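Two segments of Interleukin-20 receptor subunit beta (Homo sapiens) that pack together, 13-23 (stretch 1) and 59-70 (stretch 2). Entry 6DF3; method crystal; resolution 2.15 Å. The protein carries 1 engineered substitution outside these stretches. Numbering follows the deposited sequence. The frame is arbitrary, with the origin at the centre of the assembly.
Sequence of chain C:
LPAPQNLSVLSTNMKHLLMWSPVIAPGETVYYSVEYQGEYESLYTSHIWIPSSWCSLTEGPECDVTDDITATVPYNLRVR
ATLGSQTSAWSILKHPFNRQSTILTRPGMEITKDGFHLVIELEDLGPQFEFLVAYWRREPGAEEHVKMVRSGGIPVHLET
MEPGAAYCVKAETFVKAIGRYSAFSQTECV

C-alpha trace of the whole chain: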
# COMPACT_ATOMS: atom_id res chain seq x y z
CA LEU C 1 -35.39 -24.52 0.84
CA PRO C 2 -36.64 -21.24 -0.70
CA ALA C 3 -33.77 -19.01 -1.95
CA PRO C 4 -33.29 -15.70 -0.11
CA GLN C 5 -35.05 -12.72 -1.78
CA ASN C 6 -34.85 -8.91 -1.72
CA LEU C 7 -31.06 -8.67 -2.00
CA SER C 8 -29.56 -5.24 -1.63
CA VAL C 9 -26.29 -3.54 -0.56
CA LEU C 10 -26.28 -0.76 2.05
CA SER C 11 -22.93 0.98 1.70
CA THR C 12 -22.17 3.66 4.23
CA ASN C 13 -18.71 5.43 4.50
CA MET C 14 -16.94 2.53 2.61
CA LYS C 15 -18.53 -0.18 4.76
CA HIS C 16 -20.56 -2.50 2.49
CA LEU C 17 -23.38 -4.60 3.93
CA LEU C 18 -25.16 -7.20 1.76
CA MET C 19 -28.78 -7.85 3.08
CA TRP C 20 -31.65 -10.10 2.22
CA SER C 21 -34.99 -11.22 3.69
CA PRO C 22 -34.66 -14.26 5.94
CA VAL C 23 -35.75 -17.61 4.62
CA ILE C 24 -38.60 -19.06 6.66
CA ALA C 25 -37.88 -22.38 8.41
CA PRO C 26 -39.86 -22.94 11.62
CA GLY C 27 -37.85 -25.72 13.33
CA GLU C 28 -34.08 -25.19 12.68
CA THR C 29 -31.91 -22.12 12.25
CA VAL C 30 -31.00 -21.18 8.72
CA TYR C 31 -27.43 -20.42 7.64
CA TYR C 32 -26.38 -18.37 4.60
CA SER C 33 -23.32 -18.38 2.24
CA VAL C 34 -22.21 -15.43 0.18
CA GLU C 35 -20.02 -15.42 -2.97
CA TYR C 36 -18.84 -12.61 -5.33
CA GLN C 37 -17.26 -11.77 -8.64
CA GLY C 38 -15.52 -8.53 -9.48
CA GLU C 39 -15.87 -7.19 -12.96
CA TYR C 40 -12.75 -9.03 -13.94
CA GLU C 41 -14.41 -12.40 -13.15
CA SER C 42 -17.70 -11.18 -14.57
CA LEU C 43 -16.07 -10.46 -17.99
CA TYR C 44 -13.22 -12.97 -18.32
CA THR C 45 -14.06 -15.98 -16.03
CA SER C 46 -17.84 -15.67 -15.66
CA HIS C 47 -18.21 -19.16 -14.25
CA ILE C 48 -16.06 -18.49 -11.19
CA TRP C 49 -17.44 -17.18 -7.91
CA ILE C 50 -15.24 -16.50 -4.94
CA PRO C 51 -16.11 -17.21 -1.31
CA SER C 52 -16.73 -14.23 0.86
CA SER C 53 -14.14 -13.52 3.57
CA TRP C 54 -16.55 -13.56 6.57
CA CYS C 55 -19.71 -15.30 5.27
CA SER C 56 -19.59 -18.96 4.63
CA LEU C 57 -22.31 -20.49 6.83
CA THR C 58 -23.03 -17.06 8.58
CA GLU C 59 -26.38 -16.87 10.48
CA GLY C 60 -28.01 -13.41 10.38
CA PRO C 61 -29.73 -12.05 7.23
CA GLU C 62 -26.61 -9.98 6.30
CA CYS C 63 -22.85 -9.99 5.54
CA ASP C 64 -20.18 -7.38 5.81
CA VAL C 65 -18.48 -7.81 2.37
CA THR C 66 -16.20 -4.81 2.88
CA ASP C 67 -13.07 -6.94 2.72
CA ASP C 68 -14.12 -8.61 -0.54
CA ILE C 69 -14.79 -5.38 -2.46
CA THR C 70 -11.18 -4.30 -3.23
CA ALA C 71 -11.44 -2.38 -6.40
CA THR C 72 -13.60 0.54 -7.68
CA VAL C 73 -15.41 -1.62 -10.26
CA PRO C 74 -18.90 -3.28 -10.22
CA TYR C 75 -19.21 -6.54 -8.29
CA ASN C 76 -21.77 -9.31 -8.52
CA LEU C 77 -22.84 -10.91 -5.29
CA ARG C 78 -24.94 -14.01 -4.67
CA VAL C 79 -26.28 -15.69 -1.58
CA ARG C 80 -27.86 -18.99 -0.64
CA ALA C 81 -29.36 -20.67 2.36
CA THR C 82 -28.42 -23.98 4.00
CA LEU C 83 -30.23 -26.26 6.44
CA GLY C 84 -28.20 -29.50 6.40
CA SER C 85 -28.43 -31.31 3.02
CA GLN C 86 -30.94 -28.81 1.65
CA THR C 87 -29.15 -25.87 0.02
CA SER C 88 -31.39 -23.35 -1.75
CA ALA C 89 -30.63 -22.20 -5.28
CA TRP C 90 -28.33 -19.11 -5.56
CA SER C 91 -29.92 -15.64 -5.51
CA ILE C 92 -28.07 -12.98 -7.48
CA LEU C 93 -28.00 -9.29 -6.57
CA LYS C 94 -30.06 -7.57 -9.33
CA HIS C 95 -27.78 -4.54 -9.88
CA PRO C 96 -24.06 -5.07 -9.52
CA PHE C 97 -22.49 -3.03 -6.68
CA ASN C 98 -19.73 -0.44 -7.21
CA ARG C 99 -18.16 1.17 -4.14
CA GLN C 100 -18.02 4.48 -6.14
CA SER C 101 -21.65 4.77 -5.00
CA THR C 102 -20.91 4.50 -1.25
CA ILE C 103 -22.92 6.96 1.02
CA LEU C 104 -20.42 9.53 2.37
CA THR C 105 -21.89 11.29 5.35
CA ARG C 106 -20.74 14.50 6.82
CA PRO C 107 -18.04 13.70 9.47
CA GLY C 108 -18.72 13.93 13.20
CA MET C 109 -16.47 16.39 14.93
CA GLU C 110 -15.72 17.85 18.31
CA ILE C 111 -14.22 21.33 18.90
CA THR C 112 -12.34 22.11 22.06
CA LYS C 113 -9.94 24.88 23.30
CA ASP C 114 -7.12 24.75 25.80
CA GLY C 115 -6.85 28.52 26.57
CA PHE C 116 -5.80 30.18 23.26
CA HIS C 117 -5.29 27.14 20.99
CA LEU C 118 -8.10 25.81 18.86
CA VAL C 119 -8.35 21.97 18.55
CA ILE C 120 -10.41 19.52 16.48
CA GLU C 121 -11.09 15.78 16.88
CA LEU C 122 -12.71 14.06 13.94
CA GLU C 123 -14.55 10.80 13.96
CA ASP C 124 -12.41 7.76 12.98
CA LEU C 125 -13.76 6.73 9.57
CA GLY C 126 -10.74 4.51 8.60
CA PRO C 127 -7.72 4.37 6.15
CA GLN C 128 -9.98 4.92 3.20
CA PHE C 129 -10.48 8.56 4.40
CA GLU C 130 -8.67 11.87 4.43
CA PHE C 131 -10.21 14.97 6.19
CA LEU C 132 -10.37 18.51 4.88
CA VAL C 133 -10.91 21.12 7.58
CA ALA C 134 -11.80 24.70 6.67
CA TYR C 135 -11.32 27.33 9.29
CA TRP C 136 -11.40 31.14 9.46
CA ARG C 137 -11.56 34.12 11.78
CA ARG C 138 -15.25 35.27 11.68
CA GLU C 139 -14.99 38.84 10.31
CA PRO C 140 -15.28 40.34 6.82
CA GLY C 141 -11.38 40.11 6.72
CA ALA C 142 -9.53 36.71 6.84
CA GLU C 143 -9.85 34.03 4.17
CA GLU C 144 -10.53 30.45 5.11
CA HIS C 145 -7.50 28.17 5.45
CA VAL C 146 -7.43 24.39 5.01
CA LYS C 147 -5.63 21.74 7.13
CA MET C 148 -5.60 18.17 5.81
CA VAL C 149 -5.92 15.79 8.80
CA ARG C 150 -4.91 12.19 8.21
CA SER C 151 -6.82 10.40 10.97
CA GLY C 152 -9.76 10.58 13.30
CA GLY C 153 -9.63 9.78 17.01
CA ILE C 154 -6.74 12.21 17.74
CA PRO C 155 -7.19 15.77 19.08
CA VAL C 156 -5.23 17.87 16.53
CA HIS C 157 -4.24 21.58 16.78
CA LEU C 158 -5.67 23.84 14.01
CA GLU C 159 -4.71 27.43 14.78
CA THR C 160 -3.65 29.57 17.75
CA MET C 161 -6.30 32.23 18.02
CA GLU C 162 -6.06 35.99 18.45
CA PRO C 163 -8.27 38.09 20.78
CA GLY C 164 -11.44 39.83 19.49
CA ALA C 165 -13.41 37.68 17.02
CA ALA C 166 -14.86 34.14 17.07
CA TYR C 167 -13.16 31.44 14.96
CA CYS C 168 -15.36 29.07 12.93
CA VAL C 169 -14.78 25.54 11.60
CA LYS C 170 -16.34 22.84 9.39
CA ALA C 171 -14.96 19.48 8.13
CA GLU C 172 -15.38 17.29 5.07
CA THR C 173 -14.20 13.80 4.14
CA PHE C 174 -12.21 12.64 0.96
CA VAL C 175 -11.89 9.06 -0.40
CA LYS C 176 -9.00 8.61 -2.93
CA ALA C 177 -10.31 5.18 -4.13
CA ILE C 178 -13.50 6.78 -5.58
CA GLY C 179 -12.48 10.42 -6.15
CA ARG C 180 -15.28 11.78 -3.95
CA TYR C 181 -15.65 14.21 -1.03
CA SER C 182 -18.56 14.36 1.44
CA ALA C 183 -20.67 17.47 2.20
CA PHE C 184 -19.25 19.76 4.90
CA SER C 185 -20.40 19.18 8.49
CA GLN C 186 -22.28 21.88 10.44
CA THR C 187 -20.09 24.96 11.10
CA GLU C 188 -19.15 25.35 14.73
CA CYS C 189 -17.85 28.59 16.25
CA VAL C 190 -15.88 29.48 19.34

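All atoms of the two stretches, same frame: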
# COMPACT_ATOMS: atom_id res chain seq x y z
N ASN C 13 -20.15 5.06 4.22
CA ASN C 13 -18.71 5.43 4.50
C ASN C 13 -17.70 4.26 4.23
O ASN C 13 -16.97 3.81 5.13
CB ASN C 13 -18.61 5.94 5.92
CG ASN C 13 -19.19 7.32 6.07
OD1 ASN C 13 -19.22 8.11 5.12
ND2 ASN C 13 -19.70 7.60 7.25
N MET C 14 -17.78 3.70 3.03
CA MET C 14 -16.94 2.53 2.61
C MET C 14 -17.09 1.26 3.38
O MET C 14 -16.29 0.36 3.20
CB MET C 14 -15.46 2.92 2.50
CG MET C 14 -15.24 4.01 1.49
SD MET C 14 -15.48 3.53 -0.30
CE MET C 14 -13.92 2.67 -0.58
N LYS C 15 -18.13 1.13 4.20
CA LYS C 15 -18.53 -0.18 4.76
C LYS C 15 -19.70 -0.77 3.95
O LYS C 15 -20.79 -0.16 3.89
CB LYS C 15 -18.97 0.00 6.20
CG LYS C 15 -19.22 -1.33 6.86
CD LYS C 15 -19.81 -1.16 8.25
CE LYS C 15 -19.99 -2.53 8.90
NZ LYS C 15 -21.04 -2.51 9.94
N HIS C 16 -19.52 -1.94 3.33
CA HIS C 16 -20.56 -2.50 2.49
C HIS C 16 -21.23 -3.72 3.09
O HIS C 16 -20.61 -4.78 3.25
CB HIS C 16 -20.04 -2.84 1.10
CG HIS C 16 -18.94 -1.96 0.65
ND1 HIS C 16 -19.07 -0.60 0.51
CD2 HIS C 16 -17.65 -2.27 0.26
CE1 HIS C 16 -17.89 -0.08 0.16
NE2 HIS C 16 -17.01 -1.08 -0.01
N LEU C 17 -22.53 -3.57 3.33
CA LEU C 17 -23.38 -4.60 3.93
C LEU C 17 -24.31 -5.22 2.89
O LEU C 17 -25.14 -4.53 2.36
CB LEU C 17 -24.26 -3.96 5.03
CG LEU C 17 -24.08 -4.25 6.50
CD1 LEU C 17 -25.28 -3.74 7.35
CD2 LEU C 17 -23.90 -5.74 6.73
N LEU C 18 -24.18 -6.50 2.59
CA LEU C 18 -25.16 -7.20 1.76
C LEU C 18 -26.27 -7.67 2.68
O LEU C 18 -25.97 -8.01 3.83
CB LEU C 18 -24.52 -8.38 1.04
CG LEU C 18 -25.44 -9.27 0.18
CD1 LEU C 18 -25.92 -8.44 -0.99
CD2 LEU C 18 -24.71 -10.51 -0.29
N MET C 19 -27.54 -7.64 2.21
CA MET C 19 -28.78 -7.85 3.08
C MET C 19 -29.80 -8.53 2.24
O MET C 19 -29.80 -8.35 1.04
CB MET C 19 -29.45 -6.58 3.61
CG MET C 19 -28.52 -5.72 4.47
SD MET C 19 -29.10 -4.05 4.97
CE MET C 19 -30.06 -3.57 3.53
N TRP C 20 -30.61 -9.34 2.89
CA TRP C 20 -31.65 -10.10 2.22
C TRP C 20 -32.76 -10.37 3.24
O TRP C 20 -32.54 -10.19 4.43
CB TRP C 20 -31.06 -11.38 1.58
CG TRP C 20 -30.28 -12.24 2.54
CD1 TRP C 20 -30.78 -13.21 3.30
CD2 TRP C 20 -28.87 -12.20 2.82
NE1 TRP C 20 -29.80 -13.79 4.06
CE2 TRP C 20 -28.61 -13.20 3.79
CE3 TRP C 20 -27.81 -11.44 2.36
CZ2 TRP C 20 -27.33 -13.45 4.31
CZ3 TRP C 20 -26.52 -11.67 2.89
CH2 TRP C 20 -26.30 -12.68 3.85
N SER C 21 -33.94 -10.78 2.79
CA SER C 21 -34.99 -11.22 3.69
C SER C 21 -34.67 -12.64 4.19
O SER C 21 -34.18 -13.44 3.42
CB SER C 21 -36.36 -11.29 3.01
OG SER C 21 -36.62 -10.12 2.30
N PRO C 22 -34.97 -12.93 5.46
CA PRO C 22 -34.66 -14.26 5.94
C PRO C 22 -35.55 -15.32 5.33
O PRO C 22 -36.73 -15.07 5.08
CB PRO C 22 -34.92 -14.15 7.44
CG PRO C 22 -35.95 -13.08 7.55
CD PRO C 22 -35.51 -12.08 6.54
N VAL C 23 -35.00 -16.49 5.11
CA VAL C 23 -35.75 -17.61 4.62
C VAL C 23 -36.45 -18.27 5.80
O VAL C 23 -35.83 -18.50 6.84
CB VAL C 23 -34.86 -18.60 3.89
CG1 VAL C 23 -35.59 -19.91 3.59
CG2 VAL C 23 -34.34 -17.93 2.62
N GLU C 59 -25.03 -16.60 9.94
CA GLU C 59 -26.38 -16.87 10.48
C GLU C 59 -27.38 -15.76 10.21
O GLU C 59 -28.48 -16.03 9.77
CB GLU C 59 -26.33 -17.17 11.99
CG GLU C 59 -27.57 -17.89 12.49
CD GLU C 59 -27.64 -18.01 14.02
OE1 GLU C 59 -26.90 -18.82 14.62
OE2 GLU C 59 -28.49 -17.31 14.63
N GLY C 60 -27.03 -14.51 10.48
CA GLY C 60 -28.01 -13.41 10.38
C GLY C 60 -28.35 -13.17 8.92
O GLY C 60 -27.67 -13.73 8.07
N PRO C 61 -29.35 -12.30 8.62
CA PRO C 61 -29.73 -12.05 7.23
C PRO C 61 -28.82 -10.95 6.55
O PRO C 61 -29.28 -10.16 5.75
CB PRO C 61 -31.19 -11.62 7.37
CG PRO C 61 -31.20 -10.85 8.67
CD PRO C 61 -30.02 -11.32 9.51
N GLU C 62 -27.52 -10.94 6.87
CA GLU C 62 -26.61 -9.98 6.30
C GLU C 62 -25.14 -10.47 6.31
O GLU C 62 -24.81 -11.53 6.82
CB GLU C 62 -26.81 -8.61 6.97
CG GLU C 62 -26.29 -8.55 8.38
CD GLU C 62 -26.77 -7.32 9.15
OE1 GLU C 62 -27.98 -7.00 9.12
OE2 GLU C 62 -25.92 -6.69 9.82
N CYS C 63 -24.27 -9.69 5.66
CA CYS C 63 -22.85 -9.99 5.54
C CYS C 63 -22.11 -8.71 5.24
O CYS C 63 -22.37 -8.05 4.24
CB CYS C 63 -22.59 -10.94 4.37
SG CYS C 63 -20.81 -11.41 4.09
N ASP C 64 -21.15 -8.38 6.10
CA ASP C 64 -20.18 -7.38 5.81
C ASP C 64 -19.15 -7.85 4.73
O ASP C 64 -18.17 -8.52 5.07
CB ASP C 64 -19.49 -6.93 7.10
CG ASP C 64 -18.65 -5.70 6.91
OD1 ASP C 64 -18.33 -5.39 5.73
OD2 ASP C 64 -18.32 -5.03 7.91
N VAL C 65 -19.33 -7.42 3.47
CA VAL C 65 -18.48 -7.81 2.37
C VAL C 65 -17.41 -6.75 2.11
O VAL C 65 -16.81 -6.69 1.05
CB VAL C 65 -19.31 -8.03 1.06
CG1 VAL C 65 -20.39 -9.08 1.27
CG2 VAL C 65 -20.01 -6.79 0.59
N THR C 66 -17.19 -5.86 3.05
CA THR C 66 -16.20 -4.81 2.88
C THR C 66 -14.86 -5.34 2.39
O THR C 66 -14.29 -4.83 1.46
CB THR C 66 -16.07 -4.03 4.18
OG1 THR C 66 -17.37 -3.48 4.55
CG2 THR C 66 -14.96 -2.93 4.07
N ASP C 67 -14.37 -6.37 3.04
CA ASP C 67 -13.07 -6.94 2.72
C ASP C 67 -12.98 -7.68 1.38
O ASP C 67 -11.90 -7.87 0.92
CB ASP C 67 -12.58 -7.82 3.83
CG ASP C 67 -12.38 -7.05 5.13
OD1 ASP C 67 -12.33 -5.78 5.16
OD2 ASP C 67 -12.39 -7.74 6.11
N ASP C 68 -14.11 -7.99 0.75
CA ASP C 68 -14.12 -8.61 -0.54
C ASP C 68 -14.17 -7.58 -1.67
O ASP C 68 -13.81 -7.88 -2.76
CB ASP C 68 -15.38 -9.47 -0.66
CG ASP C 68 -15.52 -10.47 0.50
OD1 ASP C 68 -14.55 -11.21 0.81
OD2 ASP C 68 -16.62 -10.54 1.11
N ILE C 69 -14.71 -6.39 -1.43
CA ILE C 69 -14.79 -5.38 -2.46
C ILE C 69 -13.48 -4.59 -2.42
O ILE C 69 -13.29 -3.79 -1.49
CB ILE C 69 -16.01 -4.44 -2.24
CG1 ILE C 69 -17.35 -5.21 -2.05
CG2 ILE C 69 -16.16 -3.47 -3.39
CD1 ILE C 69 -17.58 -6.32 -2.98
N THR C 70 -12.56 -4.82 -3.38
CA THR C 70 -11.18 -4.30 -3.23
C THR C 70 -10.71 -3.55 -4.43
O THR C 70 -9.50 -3.16 -4.57
CB THR C 70 -10.20 -5.46 -2.98
OG1 THR C 70 -10.43 -6.42 -3.94
CG2 THR C 70 -10.40 -6.14 -1.63
O HOH W 1 -14.18 -1.27 -0.33

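The contact is a short antiparallel strand pairing, extended at one end by a side-chain hydroxyl that takes over the place of a backbone acceptor and at the other by a tryptophan ring laid over the partner backbone. Strand 15-19 and strand 62-64 run at 158° with a closest approach of 4.7 Å between their axes, and together the stretches bury 701 Å². Leu18 and Cys63 form the hydrogen-bonded pair: Leu18 N donates to Cys63 O (2.9 Å) and Cys63 N returns the bond to Leu18 O (3.0 Å). Leu17 with Asp64 and Met19 with Glu62 are the flanking non-hydrogen-bonded pairs. There the backbones come closer: Leu17 CA and Asp64 CA are 4.6 Å apart and Met19 CA and Glu62 CA 4.4 Å, against 5.2 Å from Leu18 CA to Cys63 CA. At the Met19-Glu62 pair, CA-H...O contacts join the bonds: Glu62 CA to Leu18 O at 3.2 Å and Met19 CA to Pro61 O at 3.6 Å.

The ladder continues as Val65 N donates to His16 O (2.9 Å), but the return bond changes character: His16 N donates to Thr66 OG1 (2.9 Å). That hydroxyl is held in place within its own stretch, since Thr66 OG1 donates to Asp64 OD1 at a very short 2.4 Å and Thr66 N donates to the same Asp64 OD1 at 3.0 Å. Asp64 OD1 also lies 3.4 Å from His16 O, but both are acceptors and no bond joins them. Lys15 extends along the same carboxylate; its NZ stays 4.2 Å from Asp64 OD2, beyond a salt bridge, while its CE comes to 3.2 Å of that oxygen.

His16 is the most covered residue of stretch 1. Its ring packs near Ile69, with His16 CD2 3.7 Å from Ile69 CB, and a water links the two residues, lying 2.9 Å from His16 NE2 and donating to Ile69 O at 2.9 Å.

At the other end, Trp20 N donates to Pro61 O at 3.3 Å, longer than the bonds in the strand pair. Its side chain, chi1 in the p well, turns back so that one ring face covers Pro61 C and Glu62 N; Trp20 CH2 lies 3.5 Å from Glu62 C and 4.1 Å from Cys63 CB. Pro61 has its own ring near Pro22 (Pro61 CB to Pro22 CD, 4.4 Å), and stretch 1 as a whole covers 84 Å² of Pro61.

The side chains of Leu18 and Cys63 share one buried face of the sheet, where Leu18 CB also meets Val65 CG1 at 4.2 Å. Leu17, Met19, Glu62 and Asp64 occupy the other, more exposed face.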